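Local structure of ribonucleoside-diphosphate reductase, alpha chain (Actinobacillus ureae ATCC 25976, 6DQX) at residues A[289-294]-A[318-323]; A[85-90]-A[310-315]; A[344-349]-A[406-411]; A[57-62]-A[93-98]. The protein probably catalyses the reduction of ribonucleoside diphosphates to deoxyribonucleotides as the catalytic alpha subunit of a class Id ribonucleotide reductase. All blocks are in the same frame, centred on the assembly; numbering follows the deposited sequence.

Contact 1 of 4, residues A[289-294]-A[318-323]; sequences VCCLSS and VVMSEF. With EDO (1,2-ethanediol), chain F.
Cys291 and Met320 bring their sulfur-bearing side chains together where strand 288-296 faces helix 308-327. The alpha carbons of these two residues lie 6.9 Å apart, closer than any other pair across the segments. Starting from the strand, Cys291 CB points at the helix and rests on a methyl group, with Cys291 CB 3.8 Å from Val319 CG1. One bond further out, Cys291 SG sits between the backbone N and the carbonyl carbon (chi1 58°). From there it touches that same valine methyl and also meets the methionine's end methyl, Cys291 SG to Met320 CE being 3.6 Å. Met320 gets there by folding back on itself. Its CB does not aim at the strand, but bends at chi2 (57°) and chi3 (30°) swing CE over to the cysteine, where it also lies 4.1 Å from the backbone carbon Cys290 C.

A helical turn away, Val289 and Phe323 approach from opposite directions, and Val289 CG2 comes within 3.7 Å of Phe323 CE2, meeting the ring obliquely. Ala336 and Ala340 of helix 334-343 add to this patch, touching Phe323. On another side of the helix, Ser321 OG shares a hydrogen bond with O1 of an ethanediol molecule at 2.9 Å, and also bonds to Arg344. All six residues that touch across the strand and helix are buried. Strand 288-296 and its parallel neighbour 347-351 are joined through helices that include 308-327 and 334-343, a beta-alpha-beta crossover of the ribonucleotide reductase barrel, and this contact is where the first strand meets the longer of these helices.

Contact 2 of 4, residues A[85-90]-A[310-315]; sequences FSLSSP and EVLTYF
Strand 85-87, with Phe85 and Leu87 reaching over to Leu312 and its neighbours, runs nearly parallel to helix segment 310-315, the axes 10.6 Å apart at their closest and 16° apart in direction. Phe85 is the larger of the two side chains the strand sends across. Its CG stands anti to the carbonyl carbon (chi1 -68°), which carries the ring toward the helix, and there Leu312 lies over one face. Leu312 CD1 is 3.8 Å from the centroid of the Phe85 ring and only 9° off the ring normal, a CH-pi contact almost directly above the centre. The two side chains slide past each other in opposite directions, so the base of the leucine covers the outer end of the ring: Leu312 CB is 3.8 Å from Phe85 CE1. Val311 comes to the ring differently. Its CG1 lies at the edge, near the ring plane, 4.1 Å from Phe85 CZ.

Two residues along the strand, Leu87 extends CD2 to the helix and crosses Phe315 at about a right angle, with Leu87 CD2 4.0 Å from Phe315 CE2. The same methyl is 4.3 Å from Leu312 CD1, so Leu312 meets both strand residues. Phe76 of helix 72-82 meets the rings of both Phe85 and Phe315 and extends the apolar cluster. The helix keeps its charge elsewhere: Glu310 directs its CB away from the strand and forms salt bridges with Lys383 and Lys386. What joins strand and helix is therefore dispersion and close fit between buried carbon surfaces, with the leucine methyl above the ring face as the CH-pi contact among them.

Contact 3 of 4, residues A[344-349]-A[406-411]; sequences RALGLG and RRNTTL. With EDO (1,2-ethanediol), chain F.
Strand 347-351, the second strand of a beta-alpha-beta crossover in the reductase barrel, is flanked at its start by loop 406-411, which runs beside it in the same direction from Arg344-Asn408 to Leu346-Leu411. Leu346 N donates to Thr410 O at 2.9 Å, and Leu348 N donates to Leu411 O at 2.8 Å, so two adjacent carbonyls of the loop take N-H groups two residues apart. Thr410 OG1 returns a bond to Leu346 O, which Gln518 also reaches. Asn408 ND2 gives a straight bond (164°) to Arg344 O, lying in the carbonyl plane, 2.8 Å away; Asp317 also accepts from this amide, while Ser388 bonds to its OD1. Leu346 CD1 packs against the same amide, 3.5 Å from Asn408 CG.

At the Arg344 end, the guanidinium groups of Arg344 and Arg407 lie flat on one another, centres 3.7 Å apart and planes at 21°. Asp317 forms a salt bridge with each arginine, which probably offsets the closeness of their charges. Arg344 also bonds to Ser321, and Arg407 to Gly396 O. At the edge of its own plane, Arg407 NH2 donates to ethanediol O2, 3.0 Å away.

Contact 4 of 4, residues A[57-62]-A[93-98]; sequences RFIAEH and SNFGLD
His62 and Phe95 both carry CG anti to the backbone N (chi1 -171° and -179°), and these extended side chains meet between helix 52-67 and the turn after helix 89-94. The rings form a T-shaped (edge-to-face) pair, the histidine edge toward the phenylalanine face, centroids 5.3 Å apart and planes at 83°; His62 CD2 is 3.7 Å from Phe95 CZ. Ile59, one turn back on the helix, packs its CG2 3.9 Å from Phe95 CD2, and its carbonyl oxygen lies at the edge of that ring.

Gly96 follows in a type II turn from Asn94 to Leu97. Bare of a side chain, it brings its backbone in under the imidazole: Gly96 CA sits 3.8 Å from the centroid of the His62 ring, a CH-pi contact over one face. The more exposed Phe58 turns its ring edge to the turn, Phe58 CZ lying 3.5 Å from Gly96 O. Glu322 bonds to Gly96 N and Arg55 to Phe95 O, pinning the turn from outside. His62 is about 5 Å, side chain to side chain, from His65, a residue of a magnesium site seen in this protein, though the ion is not bound to it in this chain. Across the segments the imidazole acts as an aromatic ring: its edge is turned to the Phe95 face, and its own face receives the Gly96 CA-H.

In the fold
From the N terminus, contact 4 closes first, bringing helix 52-67 against the turn after helix 89-94. Strand 85-87, inside that loop, opens contact 2, a much longer closure to helix 308-327, so contacts 4 and 2 cross. Strand 288-296 then opens contact 1 before contact 2 has closed, and these two cross as well: their strands are antiparallel neighbours in one sheet, and both use helix 308-327. Contact 3 follows in series, fastening loop 406-411 to strand 347-351, which pairs in parallel with 288-296. None nests. Glu322 bonds contact 1 to contact 4, Ser321 bonds it to contact 3, and helix 308-327 thus links the N-terminal helices to the barrel sheet.

Contact 1 of 4, residues A[289-294]-A[318-323]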
loop_
_atom_site.group_PDB
_atom_site.type_symbol
_atom_site.label_atom_id
_atom_site.label_comp_id
_atom_site.label_asym_id
_atom_site.label_seq_id
_atom_site.Cartn_x
_atom_site.Cartn_y
_atom_site.Cartn_z
ATOM N N VAL A 289 -10.760 13.175 12.754
ATOM C CA VAL A 289 -11.737 13.473 11.737
ATOM C C VAL A 289 -12.541 14.690 12.179
ATOM O O VAL A 289 -12.636 14.995 13.368
ATOM C CB VAL A 289 -12.674 12.287 11.441
ATOM C CG1 VAL A 289 -11.894 11.121 10.858
ATOM C CG2 VAL A 289 -13.397 11.810 12.698
ATOM N N CYS A 290 -13.174 15.335 11.210
ATOM C CA CYS A 290 -13.962 16.544 11.488
ATOM C C CYS A 290 -14.956 16.740 10.351
ATOM O O CYS A 290 -14.763 16.228 9.257
ATOM C CB CYS A 290 -13.012 17.739 11.591
ATOM S SG CYS A 290 -13.706 19.204 12.374
ATOM N N CYS A 291 -16.025 17.467 10.602
ATOM C CA CYS A 291 -16.958 17.799 9.542
ATOM C C CYS A 291 -17.099 19.293 9.504
ATOM O O CYS A 291 -16.737 19.989 10.461
ATOM C CB CYS A 291 -18.296 17.140 9.741
ATOM S SG CYS A 291 -19.067 17.548 11.295
ATOM N N LEU A 292 -17.600 19.784 8.399
ATOM C CA LEU A 292 -17.649 21.219 8.196
ATOM C C LEU A 292 -18.899 21.642 7.502
ATOM O O LEU A 292 -19.540 20.874 6.793
ATOM C CB LEU A 292 -16.418 21.710 7.443
ATOM C CG LEU A 292 -16.227 21.497 5.951
ATOM C CD1 LEU A 292 -16.958 22.542 5.116
ATOM C CD2 LEU A 292 -14.742 21.518 5.570
ATOM N N SER A 293 -19.242 22.891 7.759
ATOM C CA SER A 293 -20.201 23.635 6.987
ATOM C C SER A 293 -19.882 25.093 7.347
ATOM O O SER A 293 -19.049 25.333 8.228
ATOM C CB SER A 293 -21.640 23.230 7.315
ATOM O OG SER A 293 -21.994 21.978 6.743
ATOM N N SER A 294 -20.474 26.035 6.637
ATOM C CA SER A 294 -19.975 27.426 6.645
ATOM C C SER A 294 -21.075 28.471 6.685
ATOM O O SER A 294 -22.114 28.339 6.021
ATOM C CB SER A 294 -19.100 27.684 5.419
ATOM O OG SER A 294 -18.242 26.561 5.141
ATOM N N VAL A 318 -24.922 16.457 14.772
ATOM C CA VAL A 318 -25.622 15.247 14.270
ATOM C C VAL A 318 -24.922 14.602 13.090
ATOM O O VAL A 318 -24.995 13.389 12.922
ATOM C CB VAL A 318 -27.108 15.482 13.921
ATOM C CG1 VAL A 318 -27.824 15.956 15.128
ATOM C CG2 VAL A 318 -27.344 16.454 12.799
ATOM N N VAL A 319 -24.230 15.405 12.274
ATOM C CA VAL A 319 -23.361 14.871 11.248
ATOM C C VAL A 319 -22.269 13.977 11.844
ATOM O O VAL A 319 -22.047 12.854 11.370
ATOM C CB VAL A 319 -22.773 16.003 10.368
ATOM C CG1 VAL A 319 -21.679 15.471 9.450
ATOM C CG2 VAL A 319 -23.890 16.686 9.555
ATOM N N MET A 320 -21.617 14.427 12.918
ATOM C CA MET A 320 -20.643 13.586 13.601
ATOM C C MET A 320 -21.280 12.317 14.188
ATOM O O MET A 320 -20.681 11.243 14.124
ATOM C CB MET A 320 -19.924 14.372 14.717
ATOM C CG MET A 320 -18.635 13.732 15.237
ATOM S SD MET A 320 -17.327 13.378 14.031
ATOM C CE MET A 320 -17.585 14.680 12.806
ATOM N N SER A 321 -22.482 12.429 14.739
ATOM C CA SER A 321 -23.207 11.225 15.183
ATOM C C SER A 321 -23.391 10.216 14.030
ATOM O O SER A 321 -23.189 9.012 14.228
ATOM C CB SER A 321 -24.543 11.589 15.829
ATOM O OG SER A 321 -24.325 12.347 16.997
ATOM N N GLU A 322 -23.685 10.707 12.824
ATOM C CA GLU A 322 -23.744 9.829 11.647
ATOM C C GLU A 322 -22.408 9.165 11.326
ATOM O O GLU A 322 -22.363 7.941 11.059
ATOM C CB GLU A 322 -24.255 10.553 10.396
ATOM C CG GLU A 322 -24.284 9.631 9.187
ATOM C CD GLU A 322 -24.913 10.243 7.979
ATOM O OE1 GLU A 322 -26.151 10.254 7.929
ATOM O OE2 GLU A 322 -24.165 10.694 7.084
ATOM N N PHE A 323 -21.326 9.953 11.305
ATOM C CA PHE A 323 -20.023 9.364 11.082
ATOM C C PHE A 323 -19.764 8.262 12.112
ATOM O O PHE A 323 -19.293 7.173 11.747
ATOM C CB PHE A 323 -18.870 10.378 11.078
ATOM C CG PHE A 323 -17.531 9.728 11.132
ATOM C CD1 PHE A 323 -16.947 9.215 9.967
ATOM C CD2 PHE A 323 -16.886 9.526 12.342
ATOM C CE1 PHE A 323 -15.736 8.548 10.026
ATOM C CE2 PHE A 323 -15.668 8.855 12.404
ATOM C CZ PHE A 323 -15.092 8.372 11.245
HETATM C C1 EDO F . -27.689 13.665 18.311
HETATM O O1 EDO F . -27.161 12.949 17.185
HETATM C C2 EDO F . -26.847 14.882 18.654
HETATM O O2 EDO F . -25.462 14.559 18.672
#

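Contact 2 of 4, residues A[85-90]-A[310-315]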
loop_
_atom_site.group_PDB
_atom_site.type_symbol
_atom_site.label_atom_id
_atom_site.label_comp_id
_atom_site.label_asym_id
_atom_site.label_seq_id
_atom_site.Cartn_x
_atom_site.Cartn_y
_atom_site.Cartn_z
ATOM N N PHE A 85 -26.260 29.484 4.995
ATOM C CA PHE A 85 -25.487 28.228 5.201
ATOM C C PHE A 85 -24.949 27.671 3.919
ATOM O O PHE A 85 -25.689 27.509 2.953
ATOM C CB PHE A 85 -26.376 27.068 5.707
ATOM C CG PHE A 85 -26.922 27.229 7.078
ATOM C CD1 PHE A 85 -26.437 28.174 7.969
ATOM C CD2 PHE A 85 -27.929 26.366 7.507
ATOM C CE1 PHE A 85 -26.977 28.281 9.224
ATOM C CE2 PHE A 85 -28.464 26.466 8.771
ATOM C CZ PHE A 85 -27.986 27.435 9.635
ATOM N N SER A 86 -23.694 27.258 3.943
ATOM C CA SER A 86 -23.143 26.375 2.928
ATOM C C SER A 86 -22.859 25.049 3.625
ATOM O O SER A 86 -22.363 25.042 4.737
ATOM C CB SER A 86 -21.858 26.984 2.374
ATOM O OG SER A 86 -21.039 26.020 1.751
ATOM N N LEU A 87 -23.168 23.933 2.960
ATOM C CA LEU A 87 -22.909 22.597 3.488
ATOM C C LEU A 87 -21.765 21.994 2.705
ATOM O O LEU A 87 -21.583 22.301 1.511
ATOM C CB LEU A 87 -24.147 21.700 3.371
ATOM C CG LEU A 87 -25.465 22.288 3.859
ATOM C CD1 LEU A 87 -26.552 21.259 3.686
ATOM C CD2 LEU A 87 -25.363 22.737 5.301
ATOM N N SER A 88 -20.988 21.144 3.366
ATOM C CA SER A 88 -19.821 20.537 2.737
ATOM C C SER A 88 -20.259 19.540 1.668
ATOM O O SER A 88 -21.376 19.000 1.720
ATOM C CB SER A 88 -18.958 19.807 3.760
ATOM O OG SER A 88 -19.606 18.623 4.177
ATOM N N SER A 89 -19.359 19.273 0.730
ATOM C CA SER A 89 -19.682 18.313 -0.333
ATOM C C SER A 89 -19.937 16.891 0.186
ATOM O O SER A 89 -20.841 16.254 -0.319
ATOM C CB SER A 89 -18.679 18.357 -1.492
ATOM O OG SER A 89 -17.407 17.943 -1.115
ATOM N N PRO A 90 -19.177 16.400 1.199
ATOM C CA PRO A 90 -19.556 15.104 1.780
ATOM C C PRO A 90 -20.958 15.063 2.404
ATOM O O PRO A 90 -21.629 14.043 2.337
ATOM C CB PRO A 90 -18.472 14.861 2.842
ATOM C CG PRO A 90 -17.294 15.632 2.358
ATOM C CD PRO A 90 -17.905 16.877 1.779
ATOM N N GLU A 310 -25.958 28.752 15.821
ATOM C CA GLU A 310 -26.281 27.678 16.743
ATOM C C GLU A 310 -26.933 26.494 16.050
ATOM O O GLU A 310 -26.604 25.326 16.335
ATOM C CB GLU A 310 -27.199 28.200 17.845
ATOM C CG GLU A 310 -26.505 29.212 18.739
ATOM C CD GLU A 310 -26.673 30.651 18.321
ATOM O OE1 GLU A 310 -26.759 30.974 17.109
ATOM O OE2 GLU A 310 -26.652 31.511 19.246
ATOM N N VAL A 311 -27.854 26.793 15.132
ATOM C CA VAL A 311 -28.520 25.740 14.353
ATOM C C VAL A 311 -27.504 24.970 13.531
ATOM O O VAL A 311 -27.572 23.729 13.480
ATOM C CB VAL A 311 -29.689 26.317 13.500
ATOM C CG1 VAL A 311 -30.141 25.370 12.396
ATOM C CG2 VAL A 311 -30.861 26.629 14.436
ATOM N N LEU A 312 -26.555 25.687 12.921
ATOM C CA LEU A 312 -25.529 25.016 12.124
ATOM C C LEU A 312 -24.603 24.141 13.016
ATOM O O LEU A 312 -24.221 23.034 12.624
ATOM C CB LEU A 312 -24.750 26.027 11.270
ATOM C CG LEU A 312 -23.919 25.399 10.145
ATOM C CD1 LEU A 312 -24.798 24.679 9.112
ATOM C CD2 LEU A 312 -23.072 26.462 9.454
ATOM N N THR A 313 -24.288 24.613 14.222
ATOM C CA THR A 313 -23.509 23.834 15.188
ATOM C C THR A 313 -24.208 22.511 15.587
ATOM O O THR A 313 -23.590 21.419 15.566
ATOM C CB THR A 313 -23.181 24.689 16.425
ATOM O OG1 THR A 313 -22.499 25.880 15.994
ATOM C CG2 THR A 313 -22.341 23.909 17.428
ATOM N N TYR A 314 -25.501 22.625 15.913
ATOM C CA TYR A 314 -26.363 21.465 16.183
ATOM C C TYR A 314 -26.332 20.504 15.008
ATOM O O TYR A 314 -26.217 19.293 15.194
ATOM C CB TYR A 314 -27.800 21.892 16.427
ATOM C CG TYR A 314 -28.133 22.322 17.838
ATOM C CD1 TYR A 314 -27.343 23.231 18.535
ATOM C CD2 TYR A 314 -29.267 21.819 18.474
ATOM C CE1 TYR A 314 -27.681 23.638 19.822
ATOM C CE2 TYR A 314 -29.611 22.209 19.759
ATOM C CZ TYR A 314 -28.825 23.120 20.425
ATOM O OH TYR A 314 -29.193 23.516 21.686
ATOM N N PHE A 315 -26.367 21.059 13.795
ATOM C CA PHE A 315 -26.365 20.228 12.586
ATOM C C PHE A 315 -25.067 19.455 12.461
ATOM O O PHE A 315 -25.081 18.250 12.176
ATOM C CB PHE A 315 -26.601 21.072 11.329
ATOM C CG PHE A 315 -26.517 20.294 10.060
ATOM C CD1 PHE A 315 -27.508 19.392 9.755
ATOM C CD2 PHE A 315 -25.448 20.473 9.165
ATOM C CE1 PHE A 315 -27.455 18.659 8.582
ATOM C CE2 PHE A 315 -25.393 19.754 7.992
ATOM C CZ PHE A 315 -26.411 18.862 7.690
#

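Contact 3 of 4, residues A[344-349]-A[406-411]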
loop_
_atom_site.group_PDB
_atom_site.type_symbol
_atom_site.label_atom_id
_atom_site.label_comp_id
_atom_site.label_asym_id
_atom_site.label_seq_id
_atom_site.Cartn_x
_atom_site.Cartn_y
_atom_site.Cartn_z
ATOM N N ARG A 344 -15.687 14.419 19.365
ATOM C CA ARG A 344 -16.744 15.102 18.634
ATOM C C ARG A 344 -16.289 16.463 18.070
ATOM O O ARG A 344 -17.011 17.460 18.148
ATOM C CB ARG A 344 -17.984 15.254 19.529
ATOM C CG ARG A 344 -18.511 13.948 20.101
ATOM C CD ARG A 344 -19.889 14.129 20.747
ATOM N NE ARG A 344 -20.875 14.343 19.694
ATOM C CZ ARG A 344 -21.510 13.385 19.012
ATOM N NH1 ARG A 344 -21.363 12.100 19.309
ATOM N NH2 ARG A 344 -22.337 13.714 18.033
ATOM N N ALA A 345 -15.072 16.519 17.524
ATOM C CA ALA A 345 -14.560 17.786 16.988
ATOM C C ALA A 345 -15.370 18.271 15.788
ATOM O O ALA A 345 -15.715 17.473 14.912
ATOM C CB ALA A 345 -13.095 17.652 16.606
ATOM N N LEU A 346 -15.724 19.566 15.784
ATOM C CA LEU A 346 -16.388 20.209 14.659
ATOM C C LEU A 346 -15.530 21.347 14.060
ATOM O O LEU A 346 -14.646 21.935 14.727
ATOM C CB LEU A 346 -17.745 20.800 15.072
ATOM C CG LEU A 346 -18.673 19.888 15.917
ATOM C CD1 LEU A 346 -19.931 20.651 16.297
ATOM C CD2 LEU A 346 -18.987 18.605 15.155
ATOM N N GLY A 347 -15.864 21.681 12.824
ATOM C CA GLY A 347 -15.147 22.689 12.054
ATOM C C GLY A 347 -16.100 23.607 11.303
ATOM O O GLY A 347 -16.168 23.564 10.083
ATOM N N LEU A 348 -16.843 24.430 12.033
ATOM C CA LEU A 348 -17.735 25.403 11.417
ATOM C C LEU A 348 -16.858 26.551 10.877
ATOM O O LEU A 348 -16.009 27.099 11.606
ATOM C CB LEU A 348 -18.738 25.932 12.441
ATOM C CG LEU A 348 -19.748 26.997 11.961
ATOM C CD1 LEU A 348 -21.082 26.797 12.679
ATOM C CD2 LEU A 348 -19.224 28.433 12.140
ATOM N N GLY A 349 -17.059 26.891 9.617
ATOM C CA GLY A 349 -16.269 27.888 8.904
ATOM C C GLY A 349 -17.101 29.029 8.379
ATOM O O GLY A 349 -18.245 29.235 8.803
ATOM N N ARG A 406 -18.910 21.137 27.557
ATOM C CA ARG A 406 -19.394 21.215 26.188
ATOM C C ARG A 406 -19.312 19.855 25.516
ATOM O O ARG A 406 -18.715 18.921 26.060
ATOM C CB ARG A 406 -18.637 22.274 25.392
ATOM C CG ARG A 406 -17.155 21.997 25.198
ATOM C CD ARG A 406 -16.545 23.058 24.286
ATOM N NE ARG A 406 -15.153 22.711 24.005
ATOM C CZ ARG A 406 -14.124 22.806 24.852
ATOM N NH1 ARG A 406 -14.265 23.297 26.086
ATOM N NH2 ARG A 406 -12.905 22.424 24.457
ATOM N N ARG A 407 -19.943 19.791 24.350
ATOM C CA ARG A 407 -20.122 18.568 23.566
ATOM C C ARG A 407 -18.939 18.270 22.610
ATOM O O ARG A 407 -18.716 17.099 22.246
ATOM C CB ARG A 407 -21.405 18.753 22.748
ATOM C CG ARG A 407 -21.849 17.617 21.841
ATOM C CD ARG A 407 -22.530 16.529 22.607
ATOM N NE ARG A 407 -23.219 15.604 21.707
ATOM C CZ ARG A 407 -23.477 14.337 21.992
ATOM N NH1 ARG A 407 -23.119 13.821 23.163
ATOM N NH2 ARG A 407 -24.089 13.573 21.098
ATOM N N ASN A 408 -18.255 19.327 22.166
ATOM C CA ASN A 408 -17.294 19.296 21.051
ATOM C C ASN A 408 -15.976 19.918 21.452
ATOM O O ASN A 408 -15.948 21.011 22.004
ATOM C CB ASN A 408 -17.871 20.093 19.911
ATOM C CG ASN A 408 -19.294 19.693 19.613
ATOM O OD1 ASN A 408 -20.243 20.397 19.997
ATOM N ND2 ASN A 408 -19.468 18.517 18.996
ATOM N N THR A 409 -14.864 19.227 21.181
ATOM C CA THR A 409 -13.564 19.711 21.650
ATOM C C THR A 409 -13.179 21.008 20.961
ATOM O O THR A 409 -12.615 21.926 21.598
ATOM C CB THR A 409 -12.431 18.683 21.466
ATOM O OG1 THR A 409 -12.391 18.268 20.102
ATOM C CG2 THR A 409 -12.617 17.501 22.392
ATOM N N THR A 410 -13.519 21.079 19.671
ATOM C CA THR A 410 -13.345 22.253 18.849
ATOM C C THR A 410 -14.639 22.535 18.094
ATOM O O THR A 410 -15.417 21.624 17.810
ATOM C CB THR A 410 -12.198 22.061 17.810
ATOM O OG1 THR A 410 -12.561 21.027 16.876
ATOM C CG2 THR A 410 -10.900 21.728 18.545
ATOM N N LEU A 411 -14.850 23.802 17.768
ATOM C CA LEU A 411 -16.020 24.287 17.070
ATOM C C LEU A 411 -15.747 24.934 15.704
ATOM O O LEU A 411 -16.610 24.825 14.819
ATOM C CB LEU A 411 -16.761 25.311 17.940
ATOM C CG LEU A 411 -17.677 24.758 19.048
ATOM C CD1 LEU A 411 -18.712 23.789 18.458
ATOM C CD2 LEU A 411 -16.898 24.105 20.160
HETATM C C1 EDO F . -27.689 13.665 18.311
HETATM O O1 EDO F . -27.161 12.949 17.185
HETATM C C2 EDO F . -26.847 14.882 18.654
HETATM O O2 EDO F . -25.462 14.559 18.672
#

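Contact 4 of 4, residues A[57-62]-A[93-98]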
loop_
_atom_site.group_PDB
_atom_site.type_symbol
_atom_site.label_atom_id
_atom_site.label_comp_id
_atom_site.label_asym_id
_atom_site.label_seq_id
_atom_site.Cartn_x
_atom_site.Cartn_y
_atom_site.Cartn_z
ATOM N N ARG A 57 -34.559 19.606 1.843
ATOM C CA ARG A 57 -35.619 19.182 2.731
ATOM C C ARG A 57 -35.296 17.878 3.454
ATOM O O ARG A 57 -35.559 17.763 4.651
ATOM C CB ARG A 57 -36.950 19.043 1.948
ATOM C CG ARG A 57 -38.125 18.544 2.795
ATOM C CD ARG A 57 -38.701 19.685 3.629
ATOM N NE ARG A 57 -39.573 20.571 2.825
ATOM C CZ ARG A 57 -39.934 21.823 3.155
ATOM N NH1 ARG A 57 -39.509 22.412 4.286
ATOM N NH2 ARG A 57 -40.720 22.515 2.335
ATOM N N PHE A 58 -34.794 16.871 2.728
ATOM C CA PHE A 58 -34.436 15.596 3.333
ATOM C C PHE A 58 -33.364 15.784 4.415
ATOM O O PHE A 58 -33.459 15.211 5.487
ATOM C CB PHE A 58 -33.926 14.601 2.287
ATOM C CG PHE A 58 -33.461 13.302 2.872
ATOM C CD1 PHE A 58 -34.365 12.284 3.137
ATOM C CD2 PHE A 58 -32.118 13.101 3.176
ATOM C CE1 PHE A 58 -33.936 11.080 3.674
ATOM C CE2 PHE A 58 -31.683 11.911 3.721
ATOM C CZ PHE A 58 -32.590 10.901 3.984
ATOM N N ILE A 59 -32.356 16.589 4.108
ATOM C CA ILE A 59 -31.256 16.848 5.075
ATOM C C ILE A 59 -31.805 17.493 6.355
ATOM O O ILE A 59 -31.480 17.048 7.469
ATOM C CB ILE A 59 -30.163 17.721 4.426
ATOM C CG1 ILE A 59 -29.394 16.894 3.415
ATOM C CG2 ILE A 59 -29.226 18.328 5.484
ATOM C CD1 ILE A 59 -28.475 17.689 2.508
ATOM N N ALA A 60 -32.652 18.515 6.186
ATOM C CA ALA A 60 -33.287 19.216 7.318
ATOM C C ALA A 60 -34.119 18.268 8.175
ATOM O O ALA A 60 -34.019 18.277 9.402
ATOM C CB ALA A 60 -34.184 20.331 6.814
ATOM N N GLU A 61 -34.955 17.454 7.522
ATOM C CA GLU A 61 -35.835 16.533 8.254
ATOM C C GLU A 61 -35.035 15.421 8.920
ATOM O O GLU A 61 -35.370 14.987 10.014
ATOM C CB GLU A 61 -36.909 15.937 7.324
ATOM C CG GLU A 61 -37.920 16.955 6.817
ATOM C CD GLU A 61 -38.891 17.462 7.884
ATOM O OE1 GLU A 61 -39.055 16.814 8.950
ATOM O OE2 GLU A 61 -39.489 18.537 7.657
ATOM N N HIS A 62 -33.992 14.941 8.247
ATOM C CA HIS A 62 -33.190 13.865 8.812
ATOM C C HIS A 62 -32.470 14.359 10.063
ATOM O O HIS A 62 -32.449 13.677 11.089
ATOM C CB HIS A 62 -32.171 13.329 7.818
ATOM C CG HIS A 62 -31.487 12.092 8.297
ATOM N ND1 HIS A 62 -32.100 10.855 8.288
ATOM C CD2 HIS A 62 -30.254 11.903 8.820
ATOM C CE1 HIS A 62 -31.260 9.956 8.770
ATOM N NE2 HIS A 62 -30.142 10.569 9.117
ATOM N N SER A 93 -23.402 15.050 -0.458
ATOM C CA SER A 93 -23.333 13.733 -1.137
ATOM C C SER A 93 -23.940 12.583 -0.341
ATOM O O SER A 93 -24.650 11.730 -0.924
ATOM C CB SER A 93 -21.900 13.401 -1.541
ATOM O OG SER A 93 -21.436 14.323 -2.507
ATOM N N ASN A 94 -23.660 12.545 0.967
ATOM C CA ASN A 94 -23.820 11.343 1.771
ATOM C C ASN A 94 -24.678 11.452 3.013
ATOM O O ASN A 94 -25.067 10.423 3.548
ATOM C CB ASN A 94 -22.421 10.820 2.196
ATOM C CG ASN A 94 -21.448 10.684 1.018
ATOM O OD1 ASN A 94 -20.261 10.986 1.151
ATOM N ND2 ASN A 94 -21.958 10.240 -0.151
ATOM N N PHE A 95 -24.933 12.656 3.540
ATOM C CA PHE A 95 -25.660 12.752 4.815
ATOM C C PHE A 95 -27.062 12.144 4.748
ATOM O O PHE A 95 -27.835 12.461 3.843
ATOM C CB PHE A 95 -25.747 14.214 5.305
ATOM C CG PHE A 95 -26.463 14.368 6.622
ATOM C CD1 PHE A 95 -25.918 13.859 7.784
ATOM C CD2 PHE A 95 -27.697 15.007 6.702
ATOM C CE1 PHE A 95 -26.580 13.982 9.006
ATOM C CE2 PHE A 95 -28.371 15.125 7.918
ATOM C CZ PHE A 95 -27.804 14.645 9.067
ATOM N N GLY A 96 -27.397 11.295 5.721
ATOM C CA GLY A 96 -28.676 10.609 5.739
ATOM C C GLY A 96 -28.826 9.467 4.731
ATOM O O GLY A 96 -29.875 8.844 4.684
ATOM N N LEU A 97 -27.800 9.192 3.930
ATOM C CA LEU A 97 -27.826 8.115 2.933
ATOM C C LEU A 97 -26.882 6.970 3.328
ATOM O O LEU A 97 -26.023 7.112 4.199
ATOM C CB LEU A 97 -27.419 8.654 1.559
ATOM C CG LEU A 97 -28.135 9.893 1.016
ATOM C CD1 LEU A 97 -27.584 10.279 -0.343
ATOM C CD2 LEU A 97 -29.635 9.674 0.947
ATOM N N ASP A 98 -27.032 5.820 2.669
ATOM C CA ASP A 98 -26.146 4.673 2.942
ATOM C C ASP A 98 -24.703 4.890 2.498
ATOM O O ASP A 98 -23.769 4.516 3.209
ATOM C CB ASP A 98 -26.699 3.409 2.271
ATOM C CG ASP A 98 -27.997 2.948 2.890
ATOM O OD1 ASP A 98 -28.283 3.323 4.048
ATOM O OD2 ASP A 98 -28.738 2.192 2.223
#